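Arginine decarboxylase, A207R protein (Paramecium bursaria Chlorella virus 1, PDB 2NVA) probably decarboxylates arginine to agmatine with the help of pyridoxal 5'-phosphate, on a TIM-barrel domain of the eukaryotic ornithine decarboxylase-like type. Local coordinates at residues A[32-37]-A[249-254]; A[43-48]-A[54-59]; A[76-81]-A[85-90]. All coordinates share one frame; numbering follows the deposited sequence.

All three contacts lie in the TIM-barrel domain and reach its parallel sheet, each joining a strand segment to a helix packed on it. The touching residues of contacts 1 and 2 are all buried, and both contacts share the PL2 site. Strands 248-251 and 41-46 are neighbours, tied by probable backbone hydrogen bonds from His44 N to Ala251 O and from Ala46 N to Pro253 O. Contact 3 is about 17 Å from contact 1 and 9 Å from contact 2, centre to centre, and includes the partly exposed Ile78. Aromatic rings govern the first two helix-strand interfaces, a tryptophan in contact 1 and a tyrosine in contact 2, whereas 76-81 and 85-90 meet through aliphatic branches alone.

Contact 1. Residues A[32-37]-A[249-254]; sequences DQWTIL and IVAEPG. With PL2 ((4-{[(4-{[amino(imino)methyl]amino}butyl)amino]methyl}-5-hydroxy-6-methylpyridin-3-yl)methyl dihydrogen phosphate), chain I.
Gly254 N donates a nearly straight hydrogen bond to the phosphate oxygen OP1 of PL2 (3.0 Å, N-H...O 167°), at the C-terminal mouth of a TIM-barrel strand where such a barrel carries its active site. His176, Ser179, Gly216, Arg255, Tyr353 and, from the second subunit, Asp325 hydrogen-bond elsewhere on the adduct or its phosphate. Two residues before Gly254, Glu252 is turned from helix 24-37 and faces the pyridine ring of PL2: its CG is anti to the carbonyl carbon (chi1 -56°), its chain runs on extended, and OE1 comes to 2.8 Å from the pyridine nitrogen N1 of PL2, a placement consistent with the glutamate of related PLP decarboxylases. The opposite alternation sends Ala251 and Pro253 toward the helix, and both meet Trp34. With CG anti to its own backbone N (chi1 179°), the indole extends from helix to strand, while a hydrogen bond from NE1 to Val41 O fixes its rotation. Ala251 CB sits at the ring edge, near its plane, 3.8 Å from Trp34 CZ2. The proline makes an off-centre CH-pi contact, with Pro253 CG 4.3 Å from the centroid of the six-membered ring of Trp34 and 3.9 Å from Trp34 CH2.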
loop_
_atom_site.group_PDB
_atom_site.type_symbol
_atom_site.label_atom_id
_atom_site.label_comp_id
_atom_site.label_asym_id
_atom_site.label_seq_id
_atom_site.Cartn_x
_atom_site.Cartn_y
_atom_site.Cartn_z
ATOM N N ASP A 32 0.875 0.697 31.815
ATOM C CA ASP A 32 0.435 0.811 33.205
ATOM C C ASP A 32 -1.074 0.987 33.310
ATOM O O ASP A 32 -1.691 0.439 34.220
ATOM C CB ASP A 32 1.151 1.960 33.932
ATOM C CG ASP A 32 2.633 1.682 34.146
ATOM O OD1 ASP A 32 3.368 2.640 34.483
ATOM O OD2 ASP A 32 3.070 0.524 33.970
ATOM N N GLN A 33 -1.649 1.746 32.375
ATOM C CA GLN A 33 -3.091 1.948 32.301
ATOM C C GLN A 33 -3.808 0.657 31.938
ATOM O O GLN A 33 -4.864 0.355 32.484
ATOM C CB GLN A 33 -3.440 3.039 31.292
ATOM C CG GLN A 33 -3.207 4.445 31.838
ATOM C CD GLN A 33 -4.101 4.744 33.031
ATOM O OE1 GLN A 33 -3.658 4.695 34.183
ATOM N NE2 GLN A 33 -5.379 5.041 32.766
ATOM N N TRP A 34 -3.234 -0.098 31.007
ATOM C CA TRP A 34 -3.822 -1.381 30.636
ATOM C C TRP A 34 -3.963 -2.272 31.872
ATOM O O TRP A 34 -5.002 -2.882 32.080
ATOM C CB TRP A 34 -2.982 -2.096 29.574
ATOM C CG TRP A 34 -3.559 -3.437 29.196
ATOM C CD1 TRP A 34 -3.412 -4.628 29.874
ATOM C CD2 TRP A 34 -4.409 -3.721 28.075
ATOM N NE1 TRP A 34 -4.104 -5.630 29.226
ATOM C CE2 TRP A 34 -4.716 -5.101 28.117
ATOM C CE3 TRP A 34 -4.914 -2.947 27.017
ATOM C CZ2 TRP A 34 -5.522 -5.718 27.152
ATOM C CZ3 TRP A 34 -5.715 -3.562 26.061
ATOM C CH2 TRP A 34 -6.018 -4.927 26.140
ATOM N N THR A 35 -2.901 -2.333 32.677
ATOM C CA THR A 35 -2.857 -3.138 33.903
ATOM C C THR A 35 -3.996 -2.770 34.857
ATOM O O THR A 35 -4.596 -3.644 35.484
ATOM C CB THR A 35 -1.467 -3.008 34.583
ATOM O OG1 THR A 35 -0.460 -3.422 33.637
ATOM C CG2 THR A 35 -1.365 -3.869 35.836
ATOM N N ILE A 36 -4.300 -1.478 34.934
ATOM C CA ILE A 36 -5.401 -1.001 35.756
ATOM C C ILE A 36 -6.783 -1.237 35.116
ATOM O O ILE A 36 -7.714 -1.666 35.807
ATOM C CB ILE A 36 -5.193 0.486 36.270
ATOM C CG1 ILE A 36 -6.496 1.076 36.824
ATOM C CG2 ILE A 36 -4.741 1.403 35.185
ATOM C CD1 ILE A 36 -6.792 0.681 38.247
ATOM N N LEU A 37 -6.912 -0.977 33.819
ATOM C CA LEU A 37 -8.192 -1.143 33.132
ATOM C C LEU A 37 -8.608 -2.612 33.036
ATOM O O LEU A 37 -9.785 -2.947 33.163
ATOM C CB LEU A 37 -8.136 -0.520 31.736
ATOM C CG LEU A 37 -7.862 0.984 31.675
ATOM C CD1 LEU A 37 -7.762 1.453 30.232
ATOM C CD2 LEU A 37 -8.937 1.757 32.422
ATOM N N ILE A 249 -6.837 -15.061 30.803
ATOM C CA ILE A 249 -7.417 -14.206 29.772
ATOM C C ILE A 249 -6.286 -13.437 29.119
ATOM O O ILE A 249 -5.437 -12.871 29.800
ATOM C CB ILE A 249 -8.461 -13.212 30.328
ATOM C CG1 ILE A 249 -9.341 -13.857 31.433
ATOM C CG2 ILE A 249 -9.257 -12.517 29.164
ATOM C CD1 ILE A 249 -10.551 -14.650 30.916
ATOM N N VAL A 250 -6.262 -13.434 27.794
ATOM C CA VAL A 250 -5.276 -12.650 27.055
ATOM C C VAL A 250 -6.002 -11.792 26.014
ATOM O O VAL A 250 -7.188 -12.000 25.749
ATOM C CB VAL A 250 -4.211 -13.546 26.339
ATOM C CG1 VAL A 250 -3.410 -14.380 27.349
ATOM C CG2 VAL A 250 -4.855 -14.437 25.289
ATOM N N ALA A 251 -5.283 -10.826 25.448
ATOM C CA ALA A 251 -5.811 -9.983 24.383
ATOM C C ALA A 251 -4.719 -9.770 23.339
ATOM O O ALA A 251 -3.546 -10.046 23.605
ATOM C CB ALA A 251 -6.275 -8.648 24.933
ATOM N N GLU A 252 -5.112 -9.267 22.169
ATOM C CA GLU A 252 -4.167 -9.025 21.090
ATOM C C GLU A 252 -4.249 -7.560 20.642
ATOM O O GLU A 252 -4.515 -7.285 19.468
ATOM C CB GLU A 252 -4.459 -9.963 19.916
ATOM C CG GLU A 252 -4.458 -11.452 20.264
ATOM C CD GLU A 252 -5.127 -12.322 19.195
ATOM O OE1 GLU A 252 -5.744 -11.767 18.248
ATOM O OE2 GLU A 252 -5.045 -13.567 19.303
ATOM N N PRO A 253 -4.021 -6.617 21.576
ATOM C CA PRO A 253 -4.176 -5.222 21.165
ATOM C C PRO A 253 -3.031 -4.762 20.270
ATOM O O PRO A 253 -1.875 -5.087 20.536
ATOM C CB PRO A 253 -4.139 -4.454 22.495
ATOM C CG PRO A 253 -3.311 -5.311 23.396
ATOM C CD PRO A 253 -3.616 -6.741 22.993
ATOM N N GLY A 254 -3.358 -3.997 19.229
ATOM C CA GLY A 254 -2.336 -3.346 18.417
ATOM C C GLY A 254 -2.442 -1.849 18.623
ATOM O O GLY A 254 -1.595 -1.236 19.289
HETATM N N1 PL2 I . -4.968 -9.664 16.563
HETATM C C2 PL2 I . -5.225 -10.115 15.324
HETATM C C2A PL2 I . -5.250 -11.630 15.042
HETATM C C3 PL2 I . -5.468 -9.180 14.308
HETATM O O3 PL2 I . -5.742 -9.662 13.067
HETATM C C4 PL2 I . -5.455 -7.794 14.559
HETATM C C4A PL2 I . -5.707 -6.723 13.456
HETATM C C5 PL2 I . -5.181 -7.403 15.885
HETATM C C6 PL2 I . -4.941 -8.358 16.855
HETATM P P PL2 I . -6.107 -3.693 16.710
HETATM N N PL2 I . -6.562 -7.227 12.357
HETATM C CA PL2 I . -6.154 -6.669 11.061
HETATM C CG PL2 I . -5.855 -4.559 9.695
HETATM O OP2 PL2 I . -7.380 -2.872 16.181
HETATM O OP3 PL2 I . -4.795 -2.892 16.175
HETATM O OP1 PL2 I . -6.118 -3.838 18.196
HETATM O OP4 PL2 I . -6.202 -5.089 15.914
HETATM C C5M PL2 I . -5.146 -5.910 16.272
HETATM C CB PL2 I . -6.180 -5.126 11.078
HETATM C CD PL2 I . -5.915 -3.013 9.698
HETATM N NE PL2 I . -5.490 -2.578 8.349
HETATM C CZ PL2 I . -5.128 -1.335 7.996
HETATM N NH2 PL2 I . -4.747 -1.100 6.717
HETATM N NH1 PL2 I . -5.148 -0.340 8.887
#

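Contact 2. Residues A[43-48]-A[54-59]; sequences PHYAVK and VLLKTM. With PL2 ((4-{[(4-{[amino(imino)methyl]amino}butyl)amino]methyl}-5-hydroxy-6-methylpyridin-3-yl)methyl dihydrogen phosphate), chain I.
Met59 and Tyr45 make the aromatic part of this contact. The methyl group CE of Met59 lies over one face of the phenol ring, 3.8 Å from its centroid and 16° off the normal, a CH-pi contact in which CD2 of Tyr45 is the nearest ring atom. SD of Met59 stands further back, 4.7 Å from the same centroid and oblique, so the pair is also a Met-aromatic contact. A bend at chi2 (-59°) folds the methionine chain over the ring.

Aliphatic packing comes next. Leu56 CD2 meets the ring edge near its plane, 3.8 Å from Tyr45 CE1, and the same methyl reaches Val47 CG2 at 4.1 Å. Leu55 CD2 approaches the phenol end obliquely, at 3.3 Å from Tyr45 OH.

No hydrogen bond crosses between the segments; Tyr45 OH finds its partner in Asn50 O, and within the helix Val54 O accepts two hydrogen bonds, from Thr58 N and Thr58 OG1, one on each side of its carbonyl plane. Beyond the strand, Lys48 is salt-bridged to Asp67, its NZ 3.8 Å from C2 of PL2, while Ala46 CB is 3.9 Å from C6 of PL2.

Helix 54-59 runs back along strand 43-46, their short axes 10.7 Å apart at 175°, as expected for the helix of a beta-alpha-beta unit in a TIM barrel whose C-terminal strand ends carry the PLP site.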
loop_
_atom_site.group_PDB
_atom_site.type_symbol
_atom_site.label_atom_id
_atom_site.label_comp_id
_atom_site.label_asym_id
_atom_site.label_seq_id
_atom_site.Cartn_x
_atom_site.Cartn_y
_atom_site.Cartn_z
ATOM N N PRO A 43 -1.806 -8.663 27.915
ATOM C CA PRO A 43 -1.768 -8.192 26.531
ATOM C C PRO A 43 -0.677 -8.896 25.727
ATOM O O PRO A 43 0.465 -9.001 26.183
ATOM C CB PRO A 43 -1.458 -6.693 26.674
ATOM C CG PRO A 43 -0.695 -6.583 27.960
ATOM C CD PRO A 43 -1.134 -7.734 28.850
ATOM N N HIS A 44 -1.050 -9.388 24.550
ATOM C CA HIS A 44 -0.098 -9.856 23.566
ATOM C C HIS A 44 -0.100 -8.842 22.430
ATOM O O HIS A 44 -0.964 -8.898 21.565
ATOM C CB HIS A 44 -0.482 -11.260 23.066
ATOM C CG HIS A 44 -0.113 -12.348 24.029
ATOM N ND1 HIS A 44 0.858 -13.289 23.755
ATOM C CD2 HIS A 44 -0.568 -12.629 25.273
ATOM C CE1 HIS A 44 0.985 -14.102 24.792
ATOM N NE2 HIS A 44 0.128 -13.729 25.725
ATOM N N TYR A 45 0.866 -7.924 22.459
ATOM C CA TYR A 45 0.884 -6.816 21.503
ATOM C C TYR A 45 0.958 -7.327 20.052
ATOM O O TYR A 45 1.811 -8.148 19.718
ATOM C CB TYR A 45 2.050 -5.856 21.790
ATOM C CG TYR A 45 2.233 -4.815 20.710
ATOM C CD1 TYR A 45 3.382 -4.810 19.889
ATOM C CD2 TYR A 45 1.244 -3.862 20.465
ATOM C CE1 TYR A 45 3.544 -3.867 18.864
ATOM C CE2 TYR A 45 1.391 -2.909 19.448
ATOM C CZ TYR A 45 2.537 -2.908 18.659
ATOM O OH TYR A 45 2.677 -1.981 17.648
ATOM N N ALA A 46 0.073 -6.803 19.202
ATOM C CA ALA A 46 0.019 -7.172 17.788
ATOM C C ALA A 46 1.106 -6.422 17.026
ATOM O O ALA A 46 0.941 -5.259 16.643
ATOM C CB ALA A 46 -1.384 -6.887 17.197
ATOM N N VAL A 47 2.230 -7.108 16.836
ATOM C CA VAL A 47 3.435 -6.555 16.224
ATOM C C VAL A 47 3.147 -5.893 14.853
ATOM O O VAL A 47 3.765 -4.879 14.500
ATOM C CB VAL A 47 4.498 -7.684 16.074
ATOM C CG1 VAL A 47 5.736 -7.210 15.287
ATOM C CG2 VAL A 47 4.898 -8.218 17.477
ATOM N N LYS A 48 2.197 -6.461 14.118
ATOM C CA LYS A 48 1.830 -5.974 12.786
ATOM C C LYS A 48 1.396 -4.517 12.769
ATOM O O LYS A 48 1.498 -3.857 11.737
ATOM C CB LYS A 48 0.707 -6.840 12.190
ATOM C CG LYS A 48 -0.542 -6.874 13.062
ATOM C CD LYS A 48 -1.688 -7.674 12.444
ATOM C CE LYS A 48 -1.610 -9.161 12.767
ATOM N NZ LYS A 48 -1.649 -9.507 14.270
ATOM N N VAL A 54 12.262 -0.040 18.913
ATOM C CA VAL A 54 12.244 0.582 20.248
ATOM C C VAL A 54 10.911 0.314 20.949
ATOM O O VAL A 54 10.879 0.055 22.156
ATOM C CB VAL A 54 12.557 2.101 20.165
ATOM C CG1 VAL A 54 12.297 2.800 21.494
ATOM C CG2 VAL A 54 14.010 2.303 19.742
ATOM N N LEU A 55 9.819 0.372 20.185
ATOM C CA LEU A 55 8.497 0.047 20.717
ATOM C C LEU A 55 8.466 -1.395 21.231
ATOM O O LEU A 55 7.969 -1.652 22.326
ATOM C CB LEU A 55 7.417 0.229 19.641
ATOM C CG LEU A 55 5.964 -0.066 20.026
ATOM C CD1 LEU A 55 5.498 0.823 21.177
ATOM C CD2 LEU A 55 5.036 0.083 18.823
ATOM N N LEU A 56 9.008 -2.316 20.436
ATOM C CA LEU A 56 8.996 -3.724 20.800
ATOM C C LEU A 56 9.855 -3.969 22.042
ATOM O O LEU A 56 9.468 -4.742 22.915
ATOM C CB LEU A 56 9.470 -4.593 19.637
ATOM C CG LEU A 56 8.648 -4.582 18.345
ATOM C CD1 LEU A 56 9.304 -5.496 17.305
ATOM C CD2 LEU A 56 7.188 -4.989 18.575
ATOM N N LYS A 57 11.009 -3.310 22.118
ATOM C CA LYS A 57 11.865 -3.434 23.310
ATOM C C LYS A 57 11.170 -2.875 24.552
ATOM O O LYS A 57 11.290 -3.433 25.648
ATOM C CB LYS A 57 13.232 -2.772 23.080
ATOM C CG LYS A 57 14.203 -2.799 24.280
ATOM C CD LYS A 57 14.466 -4.222 24.776
ATOM C CE LYS A 57 15.630 -4.236 25.777
ATOM N NZ LYS A 57 15.689 -5.531 26.562
ATOM N N THR A 58 10.453 -1.769 24.377
ATOM C CA THR A 58 9.695 -1.154 25.464
ATOM C C THR A 58 8.616 -2.096 25.997
ATOM O O THR A 58 8.442 -2.227 27.210
ATOM C CB THR A 58 9.059 0.167 25.007
ATOM O OG1 THR A 58 10.093 1.054 24.555
ATOM C CG2 THR A 58 8.299 0.832 26.148
ATOM N N MET A 59 7.899 -2.735 25.074
ATOM C CA MET A 59 6.919 -3.784 25.380
ATOM C C MET A 59 7.593 -4.908 26.177
ATOM O O MET A 59 7.116 -5.316 27.240
ATOM C CB MET A 59 6.356 -4.406 24.078
ATOM C CG MET A 59 5.443 -3.518 23.158
ATOM S SD MET A 59 3.966 -2.932 24.034
ATOM C CE MET A 59 3.338 -1.907 22.725
HETATM N N1 PL2 I . -4.968 -9.664 16.563
HETATM C C2 PL2 I . -5.225 -10.115 15.324
HETATM C C2A PL2 I . -5.250 -11.630 15.042
HETATM C C3 PL2 I . -5.468 -9.180 14.308
HETATM O O3 PL2 I . -5.742 -9.662 13.067
HETATM C C4 PL2 I . -5.455 -7.794 14.559
HETATM C C4A PL2 I . -5.707 -6.723 13.456
HETATM C C5 PL2 I . -5.181 -7.403 15.885
HETATM C C6 PL2 I . -4.941 -8.358 16.855
HETATM P P PL2 I . -6.107 -3.693 16.710
HETATM N N PL2 I . -6.562 -7.227 12.357
HETATM C CA PL2 I . -6.154 -6.669 11.061
HETATM C CG PL2 I . -5.855 -4.559 9.695
HETATM O OP2 PL2 I . -7.380 -2.872 16.181
HETATM O OP3 PL2 I . -4.795 -2.892 16.175
HETATM O OP1 PL2 I . -6.118 -3.838 18.196
HETATM O OP4 PL2 I . -6.202 -5.089 15.914
HETATM C C5M PL2 I . -5.146 -5.910 16.272
HETATM C CB PL2 I . -6.180 -5.126 11.078
HETATM C CD PL2 I . -5.915 -3.013 9.698
HETATM N NE PL2 I . -5.490 -2.578 8.349
HETATM C CZ PL2 I . -5.128 -1.335 7.996
HETATM N NH2 PL2 I . -4.747 -1.100 6.717
HETATM N NH1 PL2 I . -5.148 -0.340 8.887
#

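Contact 3. Residues A[76-81]-A[85-90]; sequences KVIQIG and SRIIFA
Val77 and Ile87 reach toward each other tip to tip, between helix 71-80 and strand 87-89. On the helix side the touching branch is CG1 of Val77, which lies anti to the backbone N (chi1 171°). On the strand side Ile87 sends out its longer branch, with CG1 anti to the carbonyl carbon (chi1 -58°) and CD1 continuing the extended line (chi2 169°). The ends meet with Val77 CG1 at 3.8 Å from Ile87 CD1 and 4.0 Å from Ile87 CG1. Ile78 leans in from the next helical position, its CG1 4.4 Å from Ile87 CD1, a looser approach. That leaves the valine as the closer partner of Ile87.

The backbones stay well apart, since even the nearest CA atoms, those of Val77 and Ile87, are 8.4 Å from each other. At the end of segment 76-81 the chain leaves the helix at Gly81, which with its positive phi closes the helix in a Schellman motif, in which Gly81 N bonds to Ile78 O (2.9 Å). The strand then runs beside strand 65-68, completing a beta-alpha-beta unit of the barrel, and both Val77 and Ile87 also touch Cys68 there.

No hydrogen bond or salt bridge links 76-81 to 85-90. Between these two segments the contact is therefore aliphatic van der Waals packing: the branch ends abut and no directional bond fixes them.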
loop_
_atom_site.group_PDB
_atom_site.type_symbol
_atom_site.label_atom_id
_atom_site.label_comp_id
_atom_site.label_asym_id
_atom_site.label_seq_id
_atom_site.Cartn_x
_atom_site.Cartn_y
_atom_site.Cartn_z
ATOM N N LYS A 76 11.638 -10.947 14.490
ATOM C CA LYS A 76 11.776 -9.573 15.023
ATOM C C LYS A 76 11.721 -9.577 16.545
ATOM O O LYS A 76 12.544 -8.946 17.191
ATOM C CB LYS A 76 10.682 -8.626 14.487
ATOM C CG LYS A 76 10.859 -8.242 13.030
ATOM C CD LYS A 76 9.851 -7.167 12.596
ATOM C CE LYS A 76 10.206 -6.594 11.197
ATOM N NZ LYS A 76 10.001 -7.600 10.075
ATOM N N VAL A 77 10.740 -10.294 17.094
ATOM C CA VAL A 77 10.517 -10.359 18.540
ATOM C C VAL A 77 11.654 -11.116 19.248
ATOM O O VAL A 77 12.150 -10.674 20.307
ATOM C CB VAL A 77 9.116 -10.962 18.853
ATOM C CG1 VAL A 77 8.936 -11.246 20.348
ATOM C CG2 VAL A 77 8.022 -10.005 18.343
ATOM N N ILE A 78 12.066 -12.239 18.659
ATOM C CA ILE A 78 13.192 -13.021 19.189
ATOM C C ILE A 78 14.489 -12.200 19.210
ATOM O O ILE A 78 15.238 -12.215 20.190
ATOM C CB ILE A 78 13.368 -14.367 18.425
ATOM C CG1 ILE A 78 12.177 -15.287 18.733
ATOM C CG2 ILE A 78 14.712 -15.045 18.787
ATOM C CD1 ILE A 78 12.158 -16.601 17.928
ATOM N N GLN A 79 14.722 -11.456 18.139
ATOM C CA GLN A 79 15.908 -10.593 18.044
ATOM C C GLN A 79 15.962 -9.487 19.114
ATOM O O GLN A 79 17.046 -9.024 19.466
ATOM C CB GLN A 79 16.039 -10.013 16.627
ATOM C CG GLN A 79 16.999 -10.818 15.716
ATOM C CD GLN A 79 16.306 -11.870 14.824
ATOM O OE1 GLN A 79 16.220 -11.686 13.583
ATOM N NE2 GLN A 79 15.794 -12.966 15.439
ATOM N N ILE A 80 14.800 -9.074 19.613
ATOM C CA ILE A 80 14.666 -8.114 20.720
ATOM C C ILE A 80 15.111 -8.746 22.057
ATOM O O ILE A 80 15.484 -8.035 23.009
ATOM C CB ILE A 80 13.181 -7.593 20.803
ATOM C CG1 ILE A 80 12.832 -6.677 19.612
ATOM C CG2 ILE A 80 12.873 -6.891 22.125
ATOM C CD1 ILE A 80 13.769 -5.461 19.420
ATOM N N GLY A 81 15.073 -10.085 22.121
ATOM C CA GLY A 81 15.451 -10.831 23.325
ATOM C C GLY A 81 14.282 -11.438 24.095
ATOM O O GLY A 81 14.450 -11.905 25.219
ATOM N N SER A 85 8.395 -18.346 24.189
ATOM C CA SER A 85 7.267 -18.769 25.060
ATOM C C SER A 85 6.224 -17.652 25.255
ATOM O O SER A 85 5.076 -17.930 25.633
ATOM C CB SER A 85 7.772 -19.263 26.422
ATOM O OG SER A 85 8.416 -18.229 27.147
ATOM N N ARG A 86 6.650 -16.401 25.026
ATOM C CA ARG A 86 5.784 -15.213 25.181
ATOM C C ARG A 86 4.993 -14.831 23.913
ATOM O O ARG A 86 4.282 -13.833 23.912
ATOM C CB ARG A 86 6.599 -14.013 25.685
ATOM C CG ARG A 86 7.026 -14.142 27.130
ATOM C CD ARG A 86 8.152 -13.166 27.449
ATOM N NE ARG A 86 7.686 -11.773 27.479
ATOM C CZ ARG A 86 8.464 -10.734 27.785
ATOM N NH1 ARG A 86 7.969 -9.504 27.796
ATOM N NH2 ARG A 86 9.744 -10.926 28.067
ATOM N N ILE A 87 5.126 -15.630 22.849
ATOM C CA ILE A 87 4.509 -15.345 21.541
ATOM C C ILE A 87 3.304 -16.257 21.297
ATOM O O ILE A 87 3.390 -17.468 21.544
ATOM C CB ILE A 87 5.549 -15.526 20.391
ATOM C CG1 ILE A 87 6.747 -14.591 20.622
ATOM C CG2 ILE A 87 4.913 -15.280 18.992
ATOM C CD1 ILE A 87 7.934 -14.864 19.708
ATOM N N ILE A 88 2.189 -15.672 20.846
ATOM C CA ILE A 88 1.079 -16.437 20.268
ATOM C C ILE A 88 1.179 -16.202 18.764
ATOM O O ILE A 88 1.231 -15.047 18.318
ATOM C CB ILE A 88 -0.321 -15.973 20.759
ATOM C CG1 ILE A 88 -0.655 -16.406 22.204
ATOM C CG2 ILE A 88 -1.436 -16.563 19.882
ATOM C CD1 ILE A 88 0.512 -16.787 23.035
ATOM N N PHE A 89 1.233 -17.295 17.993
ATOM C CA PHE A 89 1.199 -17.203 16.541
ATOM C C PHE A 89 -0.272 -17.035 16.166
ATOM O O PHE A 89 -0.953 -18.014 15.814
ATOM C CB PHE A 89 1.791 -18.480 15.937
ATOM C CG PHE A 89 2.303 -18.334 14.518
ATOM C CD1 PHE A 89 1.855 -17.310 13.672
ATOM C CD2 PHE A 89 3.192 -19.284 14.012
ATOM C CE1 PHE A 89 2.313 -17.229 12.351
ATOM C CE2 PHE A 89 3.660 -19.213 12.709
ATOM C CZ PHE A 89 3.230 -18.192 11.867
ATOM N N ALA A 90 -0.767 -15.797 16.266
ATOM C CA ALA A 90 -2.218 -15.555 16.211
ATOM C C ALA A 90 -2.712 -15.275 14.785
ATOM O O ALA A 90 -3.355 -14.254 14.526
ATOM C CB ALA A 90 -2.609 -14.412 17.165
#